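Local coordinates for 2L protein (Yaba-like disease virus, PDB 3IT8) that binds tumor necrosis factor as a poxvirus protein related to MHC class I molecules, at residues W50-S56 against D169-A174; I1-Y7 against V20-N26; E99-L103 against F284-A290. All coordinates share one frame. Residues are numbered along the deposited sequence.

Contacts 1 and 2 lie in the MHC-like N-terminal domain, and contact 3 joins that domain to the Ig-like one. Helix 148-174 of contact 1 lies over the sheet of contact 2: Tyr170 OH is 2.7 Å from Asp23 OD2 and 2.8 Å from Tyr5 OH, both probable hydrogen bonds, and the centres of contacts 1 and 2 are about 14 Å apart. Contact 2 meets contact 3 at the chain start, where Ile1 O lies 3.0 Å from Glu99 N across neighbouring strands and Ile1 N 3.0 Å from Asp286 OD2. Contacts 1 and 3 do not touch, their nearest atoms being about 5 Å apart, yet residues of both reach the bound tumor necrosis factor chain. Contacts 1 and 2 each carry an N-linked glycan.

Contact 1: residues W50-S56 against D169-A174; sequences WFNISRS and DYQKMA. With NAG (2-acetamido-2-deoxy-beta-D-glucopyranose), chain N.
A thioether serves as acceptor here: Asn52 N gives a weak hydrogen bond to Met173 SD, 3.4 Å away. Met173 (chi1 m, chi2 t) points from the C-terminal end of helix 148-174 toward loop 50-56 and has the largest area covered. Its SD makes an oblique Met-aromatic contact, 5.1 Å from the Phe51 ring centroid. Phe51 (chi1 t) forms an offset stack with Tyr170 (chi1 m), centroids 4.4 Å apart, planes at 27°. Trp50 (chi1 p) takes Ala174 CB over its ring face in a CH-pi contact, CZ3 of Trp50 to CB of Ala174 3.5 Å. CA atoms match Phe51 with Met173 (6.1 Å) and Ser56 with Asp169 (5.5 Å). Residues 53-55 form a 3-10 turn (Arg55 N to Asn52 O 2.8 Å); Met173 CG lies over one face of the Arg55 guanidinium, 3.4 Å from Arg55 NH2. Asn52 ND2 carries the N-linked NAG. In the MHC-like domain this loop packs on a helix end, with Val30 of strand 28-36 and Tyr64 of helix 61-82 beside Phe51 and Tyr170.

Contact 2: residues I1-Y7 against V20-N26; sequences ITLKYNY and VFYDHYN. With NAG (2-acetamido-2-deoxy-beta-D-glucopyranose), chain M.
Phe21 (chi1 t) turns its ring edge to the face of Tyr5 (chi1 m) in a T-shaped pair, centroids 5.5 Å apart and planes at 77°, and meets Tyr7 (chi1 m) obliquely, Phe21 CD1 to Tyr7 CE2 3.4 Å. The rings cluster on one face of a hairpin in the antiparallel sheet of the MHC-like domain; strands 2-7 and 20-25 run at 174°, axes 4.7 Å apart. Lys4-His24 and Asn6-Tyr22 are hydrogen-bonded pairs: Lys4 N to His24 O 2.8 Å, His24 N to Lys4 O 2.9 Å, Asn6 N to Tyr22 O 3.0 Å, Tyr22 N to Asn6 O 2.9 Å. Leu3-Tyr25, Tyr5-Asp23 and Tyr7-Phe21 are non-hydrogen-bonded. Asn26, at positive phi, closes the register: Asn26 N to Thr2 O 2.8 Å, Thr2 N to Asn26 OD1 3.0 Å. On the other face Asn6 ND2 is covalently bonded to NAG C1, and Lys4 NZ donates a hydrogen bond to NAG O7 (2.9 Å). The chemistry is two-sided: the aromatic face meets helix 148-174, Tyr170 OH hydrogen-bonded to Asp23 OD2 and Tyr5 OH, whereas the opposite face carries sugar.

Contact 3: residues E99-L103 against F284-A290; sequences ETGLL and FHDTLEA
Phe284, Leu102 and Gly101 carry most of the buried surface where a type II' beta turn, Thr100 to Leu103, of the MHC-like domain meets the 284-290 loop of the Ig-like domain. Phe284 (chi1 m) points toward the turn and takes Leu103 (chi1 m, chi2 t) over one ring face, CG 3.8 Å from the centroid in a CH-pi contact; Leu102 CB meets the ring edge, 4.2 Å from Phe284 CD2. Leu102 (chi1 m, chi2 t) sets CD1 3.9 Å from Ala290 CB, and its N donates to Glu289 O at 3.3 Å. Gly101, phi/psi 63/-130, sits closest in backbone register, its CA 4.2 Å from Glu289 CA; a beta carbon there would clash with Glu289 O and His285 N. Outside the two segments, the Glu99 carboxylate pairs with basic side-chain groups of the tumor necrosis factor chain, so this domain junction also borders the cytokine. Asp286 reaches from the Ig-like side to two groups of the MHC-like domain: OD2 is hydrogen-bonded to Ile1 N, and OD1 accepts a weak hydrogen bond from Gly101 N at 3.5 Å.

Contact 1: residues W50-S56 against D169-A174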
loop_
_atom_site.group_PDB
_atom_site.type_symbol
_atom_site.label_atom_id
_atom_site.label_comp_id
_atom_site.label_asym_id
_atom_site.label_seq_id
_atom_site.Cartn_x
_atom_site.Cartn_y
_atom_site.Cartn_z
ATOM N N TRP D 50 35.321 -18.452 -18.719
ATOM C CA TRP D 50 34.538 -18.176 -17.521
ATOM C C TRP D 50 33.051 -17.935 -17.727
ATOM O O TRP D 50 32.288 -17.879 -16.760
ATOM C CB TRP D 50 35.111 -16.979 -16.769
ATOM C CG TRP D 50 35.277 -15.730 -17.578
ATOM C CD1 TRP D 50 36.404 -15.324 -18.246
ATOM C CD2 TRP D 50 34.306 -14.696 -17.774
ATOM N NE1 TRP D 50 36.197 -14.097 -18.838
ATOM C CE2 TRP D 50 34.916 -13.692 -18.569
ATOM C CE3 TRP D 50 32.981 -14.518 -17.356
ATOM C CZ2 TRP D 50 34.241 -12.531 -18.951
ATOM C CZ3 TRP D 50 32.313 -13.362 -17.736
ATOM C CH2 TRP D 50 32.944 -12.386 -18.525
ATOM N N PHE D 51 32.633 -17.811 -18.978
ATOM C CA PHE D 51 31.240 -17.534 -19.270
ATOM C C PHE D 51 30.424 -18.762 -19.660
ATOM O O PHE D 51 30.583 -19.297 -20.751
ATOM C CB PHE D 51 31.164 -16.487 -20.382
ATOM C CG PHE D 51 29.778 -15.970 -20.637
ATOM C CD1 PHE D 51 29.139 -15.157 -19.703
ATOM C CD2 PHE D 51 29.108 -16.283 -21.819
ATOM C CE1 PHE D 51 27.854 -14.662 -19.943
ATOM C CE2 PHE D 51 27.821 -15.792 -22.068
ATOM C CZ PHE D 51 27.194 -14.981 -21.127
ATOM N N ASN D 52 29.558 -19.219 -18.766
ATOM C CA ASN D 52 28.689 -20.360 -19.063
ATOM C C ASN D 52 27.391 -19.717 -19.566
ATOM O O ASN D 52 26.571 -19.240 -18.778
ATOM C CB ASN D 52 28.426 -21.204 -17.799
ATOM C CG ASN D 52 27.326 -22.248 -18.003
ATOM O OD1 ASN D 52 26.178 -21.891 -18.218
ATOM N ND2 ASN D 52 27.675 -23.534 -17.971
ATOM N N ILE D 53 27.211 -19.689 -20.880
ATOM C CA ILE D 53 26.034 -19.054 -21.461
ATOM C C ILE D 53 24.699 -19.582 -20.943
ATOM O O ILE D 53 23.667 -18.930 -21.093
ATOM C CB ILE D 53 26.054 -19.151 -23.001
ATOM C CG1 ILE D 53 25.213 -18.022 -23.601
ATOM C CG2 ILE D 53 25.498 -20.492 -23.442
ATOM C CD1 ILE D 53 25.559 -17.705 -25.038
ATOM N N SER D 54 24.715 -20.762 -20.338
ATOM C CA SER D 54 23.489 -21.346 -19.796
ATOM C C SER D 54 23.094 -20.651 -18.509
ATOM O O SER D 54 21.956 -20.724 -18.091
ATOM C CB SER D 54 23.681 -22.834 -19.514
ATOM O OG SER D 54 23.910 -23.546 -20.713
ATOM N N ARG D 55 24.045 -19.987 -17.870
ATOM C CA ARG D 55 23.760 -19.290 -16.636
ATOM C C ARG D 55 23.400 -17.834 -16.906
ATOM O O ARG D 55 23.286 -17.038 -15.971
ATOM C CB ARG D 55 24.961 -19.369 -15.692
ATOM C CG ARG D 55 25.113 -20.721 -15.012
ATOM C CD ARG D 55 25.749 -20.584 -13.634
ATOM N NE ARG D 55 27.188 -20.349 -13.694
ATOM C CZ ARG D 55 27.887 -19.739 -12.740
ATOM N NH1 ARG D 55 27.273 -19.294 -11.651
ATOM N NH2 ARG D 55 29.202 -19.579 -12.868
ATOM N N SER D 56 23.215 -17.484 -18.182
ATOM C CA SER D 56 22.864 -16.111 -18.553
ATOM C C SER D 56 21.617 -16.089 -19.425
ATOM O O SER D 56 21.667 -15.794 -20.615
ATOM C CB SER D 56 24.018 -15.428 -19.286
ATOM O OG SER D 56 23.702 -14.068 -19.521
ATOM N N ASP D 169 24.391 -11.170 -14.827
ATOM C CA ASP D 169 24.825 -12.559 -14.887
ATOM C C ASP D 169 26.304 -12.614 -15.282
ATOM O O ASP D 169 27.061 -13.450 -14.779
ATOM C CB ASP D 169 23.990 -13.352 -15.894
ATOM C CG ASP D 169 22.565 -13.583 -15.421
ATOM O OD1 ASP D 169 22.388 -13.927 -14.229
ATOM O OD2 ASP D 169 21.627 -13.437 -16.245
ATOM N N TYR D 170 26.714 -11.724 -16.182
ATOM C CA TYR D 170 28.104 -11.688 -16.606
ATOM C C TYR D 170 28.965 -11.377 -15.394
ATOM O O TYR D 170 29.972 -12.052 -15.134
ATOM C CB TYR D 170 28.333 -10.612 -17.671
ATOM C CG TYR D 170 27.841 -10.972 -19.064
ATOM C CD1 TYR D 170 26.481 -11.020 -19.357
ATOM C CD2 TYR D 170 28.737 -11.232 -20.098
ATOM C CE1 TYR D 170 26.028 -11.309 -20.643
ATOM C CE2 TYR D 170 28.288 -11.523 -21.386
ATOM C CZ TYR D 170 26.933 -11.554 -21.645
ATOM O OH TYR D 170 26.473 -11.803 -22.912
ATOM N N GLN D 171 28.557 -10.352 -14.651
ATOM C CA GLN D 171 29.282 -9.928 -13.475
ATOM C C GLN D 171 29.519 -11.087 -12.523
ATOM O O GLN D 171 30.634 -11.270 -12.043
ATOM C CB GLN D 171 28.531 -8.818 -12.769
ATOM C CG GLN D 171 29.229 -8.354 -11.532
ATOM C CD GLN D 171 28.567 -7.155 -10.918
ATOM O OE1 GLN D 171 27.351 -7.156 -10.671
ATOM N NE2 GLN D 171 29.358 -6.109 -10.661
ATOM N N LYS D 172 28.479 -11.873 -12.250
ATOM C CA LYS D 172 28.606 -13.027 -11.356
ATOM C C LYS D 172 29.681 -13.998 -11.822
ATOM O O LYS D 172 30.554 -14.388 -11.049
ATOM C CB LYS D 172 27.297 -13.805 -11.260
ATOM C CG LYS D 172 26.266 -13.196 -10.368
ATOM C CD LYS D 172 25.118 -14.161 -10.151
ATOM C CE LYS D 172 24.054 -13.553 -9.224
ATOM N NZ LYS D 172 22.989 -14.520 -8.817
ATOM N N MET D 173 29.613 -14.397 -13.087
ATOM C CA MET D 173 30.578 -15.340 -13.621
ATOM C C MET D 173 31.945 -14.746 -13.861
ATOM O O MET D 173 32.900 -15.471 -14.062
ATOM C CB MET D 173 30.046 -15.944 -14.911
ATOM C CG MET D 173 28.787 -16.749 -14.691
ATOM S SD MET D 173 28.088 -17.486 -16.172
ATOM C CE MET D 173 26.941 -16.270 -16.653
ATOM N N ALA D 174 32.054 -13.428 -13.834
ATOM C CA ALA D 174 33.343 -12.811 -14.075
ATOM C C ALA D 174 34.098 -12.530 -12.783
ATOM O O ALA D 174 35.326 -12.464 -12.788
ATOM C CB ALA D 174 33.158 -11.513 -14.867
HETATM C C1 NAG N . 27.452 -24.379 -16.803
HETATM C C2 NAG N . 26.021 -25.022 -16.848
HETATM C C3 NAG N . 25.878 -26.346 -16.045
HETATM C C4 NAG N . 27.103 -27.236 -16.173
HETATM C C5 NAG N . 28.291 -26.385 -15.785
HETATM C C6 NAG N . 29.591 -27.139 -15.641
HETATM C C7 NAG N . 24.400 -24.345 -15.181
HETATM C C8 NAG N . 25.116 -24.022 -13.874
HETATM N N2 NAG N . 25.051 -24.077 -16.316
HETATM O O3 NAG N . 24.726 -27.060 -16.479
HETATM O O4 NAG N . 26.984 -28.355 -15.305
HETATM O O5 NAG N . 28.485 -25.381 -16.786
HETATM O O6 NAG N . 30.605 -26.281 -15.141
HETATM O O7 NAG N . 23.271 -24.842 -15.153
#

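Contact 2: residues I1-Y7 against V20-N26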
loop_
_atom_site.group_PDB
_atom_site.type_symbol
_atom_site.label_atom_id
_atom_site.label_comp_id
_atom_site.label_asym_id
_atom_site.label_seq_id
_atom_site.Cartn_x
_atom_site.Cartn_y
_atom_site.Cartn_z
ATOM N N ILE D 1 30.779 -1.228 -14.434
ATOM C CA ILE D 1 30.772 -2.383 -15.372
ATOM C C ILE D 1 30.091 -2.048 -16.690
ATOM O O ILE D 1 29.271 -1.127 -16.780
ATOM C CB ILE D 1 30.081 -3.606 -14.762
ATOM C CG1 ILE D 1 28.681 -3.233 -14.283
ATOM C CG2 ILE D 1 30.916 -4.152 -13.629
ATOM C CD1 ILE D 1 27.915 -4.404 -13.680
ATOM N N THR D 2 30.434 -2.826 -17.711
ATOM C CA THR D 2 29.928 -2.609 -19.050
ATOM C C THR D 2 29.620 -3.871 -19.829
ATOM O O THR D 2 30.315 -4.877 -19.697
ATOM C CB THR D 2 30.956 -1.772 -19.838
ATOM O OG1 THR D 2 30.496 -0.423 -19.903
ATOM C CG2 THR D 2 31.193 -2.330 -21.248
ATOM N N LEU D 3 28.561 -3.813 -20.630
ATOM C CA LEU D 3 28.206 -4.925 -21.510
ATOM C C LEU D 3 27.967 -4.343 -22.921
ATOM O O LEU D 3 27.057 -3.541 -23.125
ATOM C CB LEU D 3 26.963 -5.660 -21.011
ATOM C CG LEU D 3 26.624 -6.924 -21.832
ATOM C CD1 LEU D 3 27.813 -7.868 -21.895
ATOM C CD2 LEU D 3 25.451 -7.651 -21.201
ATOM N N LYS D 4 28.798 -4.725 -23.887
ATOM C CA LYS D 4 28.655 -4.198 -25.242
ATOM C C LYS D 4 28.533 -5.269 -26.324
ATOM O O LYS D 4 29.306 -6.220 -26.341
ATOM C CB LYS D 4 29.843 -3.283 -25.570
ATOM C CG LYS D 4 29.729 -2.617 -26.921
ATOM C CD LYS D 4 30.897 -1.691 -27.233
ATOM C CE LYS D 4 32.179 -2.444 -27.536
ATOM N NZ LYS D 4 33.274 -1.528 -27.994
ATOM N N TYR D 5 27.554 -5.106 -27.213
ATOM C CA TYR D 5 27.326 -6.011 -28.342
ATOM C C TYR D 5 27.624 -5.237 -29.633
ATOM O O TYR D 5 27.116 -4.129 -29.836
ATOM C CB TYR D 5 25.880 -6.491 -28.357
ATOM C CG TYR D 5 25.559 -7.553 -27.330
ATOM C CD1 TYR D 5 26.493 -7.932 -26.366
ATOM C CD2 TYR D 5 24.311 -8.176 -27.307
ATOM C CE1 TYR D 5 26.193 -8.904 -25.398
ATOM C CE2 TYR D 5 23.997 -9.143 -26.342
ATOM C CZ TYR D 5 24.941 -9.498 -25.394
ATOM O OH TYR D 5 24.628 -10.432 -24.437
ATOM N N ASN D 6 28.442 -5.807 -30.506
ATOM C CA ASN D 6 28.823 -5.144 -31.752
ATOM C C ASN D 6 28.608 -6.090 -32.925
ATOM O O ASN D 6 29.253 -7.128 -33.009
ATOM C CB ASN D 6 30.309 -4.718 -31.665
ATOM C CG ASN D 6 30.817 -3.986 -32.909
ATOM O OD1 ASN D 6 30.105 -3.828 -33.906
ATOM N ND2 ASN D 6 32.077 -3.551 -32.826
ATOM N N TYR D 7 27.680 -5.750 -33.805
ATOM C CA TYR D 7 27.433 -6.554 -34.991
ATOM C C TYR D 7 27.951 -5.738 -36.171
ATOM O O TYR D 7 27.596 -4.566 -36.312
ATOM C CB TYR D 7 25.942 -6.802 -35.216
ATOM C CG TYR D 7 25.243 -7.599 -34.152
ATOM C CD1 TYR D 7 24.779 -6.987 -32.993
ATOM C CD2 TYR D 7 24.973 -8.952 -34.336
ATOM C CE1 TYR D 7 24.050 -7.700 -32.045
ATOM C CE2 TYR D 7 24.253 -9.674 -33.396
ATOM C CZ TYR D 7 23.786 -9.036 -32.249
ATOM O OH TYR D 7 23.026 -9.716 -31.317
ATOM N N VAL D 20 30.700 -10.029 -38.503
ATOM C CA VAL D 20 31.289 -10.391 -37.226
ATOM C C VAL D 20 30.439 -9.845 -36.117
ATOM O O VAL D 20 29.687 -8.875 -36.284
ATOM C CB VAL D 20 32.693 -9.807 -37.004
ATOM C CG1 VAL D 20 33.724 -10.682 -37.659
ATOM C CG2 VAL D 20 32.755 -8.390 -37.542
ATOM N N PHE D 21 30.582 -10.482 -34.970
ATOM C CA PHE D 21 29.872 -10.084 -33.780
ATOM C C PHE D 21 30.809 -10.212 -32.591
ATOM O O PHE D 21 31.537 -11.192 -32.466
ATOM C CB PHE D 21 28.668 -10.973 -33.546
ATOM C CG PHE D 21 28.082 -10.797 -32.193
ATOM C CD1 PHE D 21 27.293 -9.687 -31.907
ATOM C CD2 PHE D 21 28.386 -11.698 -31.170
ATOM C CE1 PHE D 21 26.817 -9.472 -30.620
ATOM C CE2 PHE D 21 27.917 -11.496 -29.883
ATOM C CZ PHE D 21 27.131 -10.380 -29.604
ATOM N N TYR D 22 30.792 -9.215 -31.718
ATOM C CA TYR D 22 31.629 -9.250 -30.530
ATOM C C TYR D 22 30.790 -8.967 -29.305
ATOM O O TYR D 22 29.943 -8.080 -29.311
ATOM C CB TYR D 22 32.758 -8.212 -30.597
ATOM C CG TYR D 22 33.805 -8.475 -31.653
ATOM C CD1 TYR D 22 33.833 -7.727 -32.831
ATOM C CD2 TYR D 22 34.762 -9.478 -31.483
ATOM C CE1 TYR D 22 34.790 -7.967 -33.813
ATOM C CE2 TYR D 22 35.722 -9.730 -32.463
ATOM C CZ TYR D 22 35.732 -8.968 -33.623
ATOM O OH TYR D 22 36.697 -9.181 -34.586
ATOM N N ASP D 23 31.029 -9.745 -28.257
ATOM C CA ASP D 23 30.356 -9.591 -26.973
ATOM C C ASP D 23 31.466 -9.216 -25.978
ATOM O O ASP D 23 32.359 -10.018 -25.700
ATOM C CB ASP D 23 29.719 -10.910 -26.557
ATOM C CG ASP D 23 28.910 -10.789 -25.283
ATOM O OD1 ASP D 23 29.264 -9.962 -24.425
ATOM O OD2 ASP D 23 27.923 -11.535 -25.120
ATOM N N HIS D 24 31.423 -8.000 -25.451
ATOM C CA HIS D 24 32.441 -7.550 -24.500
ATOM C C HIS D 24 31.880 -7.168 -23.137
ATOM O O HIS D 24 30.964 -6.340 -23.034
ATOM C CB HIS D 24 33.190 -6.338 -25.047
ATOM C CG HIS D 24 34.162 -6.658 -26.132
ATOM N ND1 HIS D 24 35.365 -7.278 -25.891
ATOM C CD2 HIS D 24 34.128 -6.404 -27.461
ATOM C CE1 HIS D 24 36.036 -7.391 -27.021
ATOM N NE2 HIS D 24 35.307 -6.867 -27.990
ATOM N N TYR D 25 32.419 -7.783 -22.090
ATOM C CA TYR D 25 32.039 -7.449 -20.712
ATOM C C TYR D 25 33.237 -6.620 -20.239
ATOM O O TYR D 25 34.338 -7.154 -20.105
ATOM C CB TYR D 25 31.913 -8.692 -19.855
ATOM C CG TYR D 25 31.614 -8.340 -18.435
ATOM C CD1 TYR D 25 30.385 -7.784 -18.081
ATOM C CD2 TYR D 25 32.578 -8.493 -17.443
ATOM C CE1 TYR D 25 30.123 -7.383 -16.773
ATOM C CE2 TYR D 25 32.326 -8.096 -16.129
ATOM C CZ TYR D 25 31.098 -7.541 -15.805
ATOM O OH TYR D 25 30.849 -7.141 -14.514
ATOM N N ASN D 26 33.039 -5.326 -19.991
ATOM C CA ASN D 26 34.158 -4.452 -19.623
ATOM C C ASN D 26 35.057 -4.551 -20.842
ATOM O O ASN D 26 34.565 -4.483 -21.964
ATOM C CB ASN D 26 34.905 -4.955 -18.386
ATOM C CG ASN D 26 34.143 -4.704 -17.109
ATOM O OD1 ASN D 26 33.152 -3.980 -17.097
ATOM N ND2 ASN D 26 34.611 -5.293 -16.016
HETATM C C1 NAG M . 32.798 -3.043 -33.984
HETATM C C2 NAG M . 33.660 -1.850 -33.565
HETATM C C3 NAG M . 34.436 -1.315 -34.787
HETATM C C4 NAG M . 35.285 -2.442 -35.396
HETATM C C5 NAG M . 34.328 -3.593 -35.753
HETATM C C6 NAG M . 35.028 -4.791 -36.370
HETATM C C7 NAG M . 32.734 -0.655 -31.683
HETATM C C8 NAG M . 32.169 0.657 -31.179
HETATM N N2 NAG M . 32.809 -0.819 -33.002
HETATM O O3 NAG M . 35.270 -0.229 -34.412
HETATM O O4 NAG M . 36.005 -1.980 -36.551
HETATM O O5 NAG M . 33.634 -4.054 -34.560
HETATM O O6 NAG M . 35.678 -5.580 -35.384
HETATM O O7 NAG M . 33.095 -1.508 -30.879
#

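Contact 3: residues E99-L103 against F284-A290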
loop_
_atom_site.group_PDB
_atom_site.type_symbol
_atom_site.label_atom_id
_atom_site.label_comp_id
_atom_site.label_asym_id
_atom_site.label_seq_id
_atom_site.Cartn_x
_atom_site.Cartn_y
_atom_site.Cartn_z
ATOM N N GLU D 99 26.719 0.321 -15.947
ATOM C CA GLU D 99 26.484 0.652 -14.559
ATOM C C GLU D 99 27.817 1.256 -14.133
ATOM O O GLU D 99 28.656 0.582 -13.549
ATOM C CB GLU D 99 26.176 -0.597 -13.746
ATOM C CG GLU D 99 24.760 -0.614 -13.232
ATOM C CD GLU D 99 24.488 -1.756 -12.264
ATOM O OE1 GLU D 99 25.216 -1.873 -11.249
ATOM O OE2 GLU D 99 23.537 -2.533 -12.509
ATOM N N THR D 100 28.018 2.524 -14.484
ATOM C CA THR D 100 29.232 3.279 -14.168
ATOM C C THR D 100 28.988 4.069 -12.881
ATOM O O THR D 100 28.442 5.170 -12.924
ATOM C CB THR D 100 29.548 4.269 -15.298
ATOM O OG1 THR D 100 29.599 3.561 -16.541
ATOM C CG2 THR D 100 30.879 4.956 -15.061
ATOM N N GLY D 101 29.393 3.518 -11.741
ATOM C CA GLY D 101 29.144 4.209 -10.490
ATOM C C GLY D 101 27.640 4.324 -10.284
ATOM O O GLY D 101 26.914 3.333 -10.406
ATOM N N LEU D 102 27.167 5.529 -9.986
ATOM C CA LEU D 102 25.745 5.752 -9.783
ATOM C C LEU D 102 24.981 5.777 -11.099
ATOM O O LEU D 102 23.803 5.425 -11.134
ATOM C CB LEU D 102 25.499 7.081 -9.072
ATOM C CG LEU D 102 25.885 7.221 -7.607
ATOM C CD1 LEU D 102 25.364 8.562 -7.114
ATOM C CD2 LEU D 102 25.300 6.070 -6.790
ATOM N N LEU D 103 25.646 6.210 -12.168
ATOM C CA LEU D 103 25.007 6.290 -13.472
ATOM C C LEU D 103 24.722 4.913 -14.068
ATOM O O LEU D 103 25.440 3.945 -13.800
ATOM C CB LEU D 103 25.879 7.082 -14.442
ATOM C CG LEU D 103 26.344 8.450 -13.948
ATOM C CD1 LEU D 103 27.117 9.149 -15.069
ATOM C CD2 LEU D 103 25.155 9.289 -13.514
ATOM N N PHE D 284 32.306 9.653 -11.983
ATOM C CA PHE D 284 31.492 8.462 -11.762
ATOM C C PHE D 284 32.262 7.219 -12.165
ATOM O O PHE D 284 32.637 7.056 -13.321
ATOM C CB PHE D 284 30.202 8.540 -12.557
ATOM C CG PHE D 284 29.310 9.656 -12.139
ATOM C CD1 PHE D 284 29.444 10.917 -12.701
ATOM C CD2 PHE D 284 28.319 9.449 -11.177
ATOM C CE1 PHE D 284 28.601 11.960 -12.315
ATOM C CE2 PHE D 284 27.466 10.490 -10.778
ATOM C CZ PHE D 284 27.608 11.747 -11.350
ATOM N N HIS D 285 32.501 6.344 -11.198
ATOM C CA HIS D 285 33.225 5.104 -11.441
ATOM C C HIS D 285 32.767 4.027 -10.450
ATOM O O HIS D 285 32.193 4.346 -9.413
ATOM C CB HIS D 285 34.715 5.351 -11.285
ATOM C CG HIS D 285 35.549 4.147 -11.552
ATOM N ND1 HIS D 285 35.854 3.722 -12.823
ATOM C CD2 HIS D 285 36.113 3.252 -10.710
ATOM C CE1 HIS D 285 36.571 2.616 -12.754
ATOM N NE2 HIS D 285 36.741 2.308 -11.484
ATOM N N ASP D 286 33.013 2.758 -10.767
ATOM C CA ASP D 286 32.598 1.665 -9.887
ATOM C C ASP D 286 33.138 1.839 -8.473
ATOM O O ASP D 286 32.411 1.665 -7.496
ATOM C CB ASP D 286 33.025 0.322 -10.480
ATOM C CG ASP D 286 32.018 -0.210 -11.490
ATOM O OD1 ASP D 286 31.232 0.607 -12.026
ATOM O OD2 ASP D 286 32.019 -1.441 -11.746
ATOM N N THR D 287 34.415 2.172 -8.361
ATOM C CA THR D 287 35.006 2.433 -7.057
ATOM C C THR D 287 34.546 3.871 -6.853
ATOM O O THR D 287 34.454 4.608 -7.825
ATOM C CB THR D 287 36.544 2.342 -7.129
ATOM O OG1 THR D 287 37.061 3.358 -7.995
ATOM C CG2 THR D 287 36.955 0.975 -7.689
ATOM N N LEU D 288 34.245 4.281 -5.628
ATOM C CA LEU D 288 33.729 5.643 -5.386
ATOM C C LEU D 288 32.506 5.978 -6.245
ATOM O O LEU D 288 32.621 6.709 -7.213
ATOM C CB LEU D 288 34.819 6.731 -5.595
ATOM C CG LEU D 288 35.704 7.212 -6.786
ATOM C CD1 LEU D 288 36.721 6.158 -7.111
ATOM C CD2 LEU D 288 34.910 7.598 -8.013
ATOM N N GLU D 289 31.336 5.447 -5.883
ATOM C CA GLU D 289 30.091 5.679 -6.635
ATOM C C GLU D 289 30.036 7.020 -7.385
ATOM O O GLU D 289 29.657 7.077 -8.554
ATOM C CB GLU D 289 28.882 5.548 -5.704
ATOM C CG GLU D 289 28.684 4.142 -5.146
ATOM C CD GLU D 289 27.398 4.002 -4.339
ATOM O OE1 GLU D 289 27.231 4.742 -3.344
ATOM O OE2 GLU D 289 26.554 3.150 -4.701
ATOM N N ALA D 290 30.422 8.096 -6.716
ATOM C CA ALA D 290 30.442 9.410 -7.348
ATOM C C ALA D 290 31.102 10.419 -6.419
ATOM O O ALA D 290 30.520 10.810 -5.405
ATOM C CB ALA D 290 29.040 9.857 -7.686
#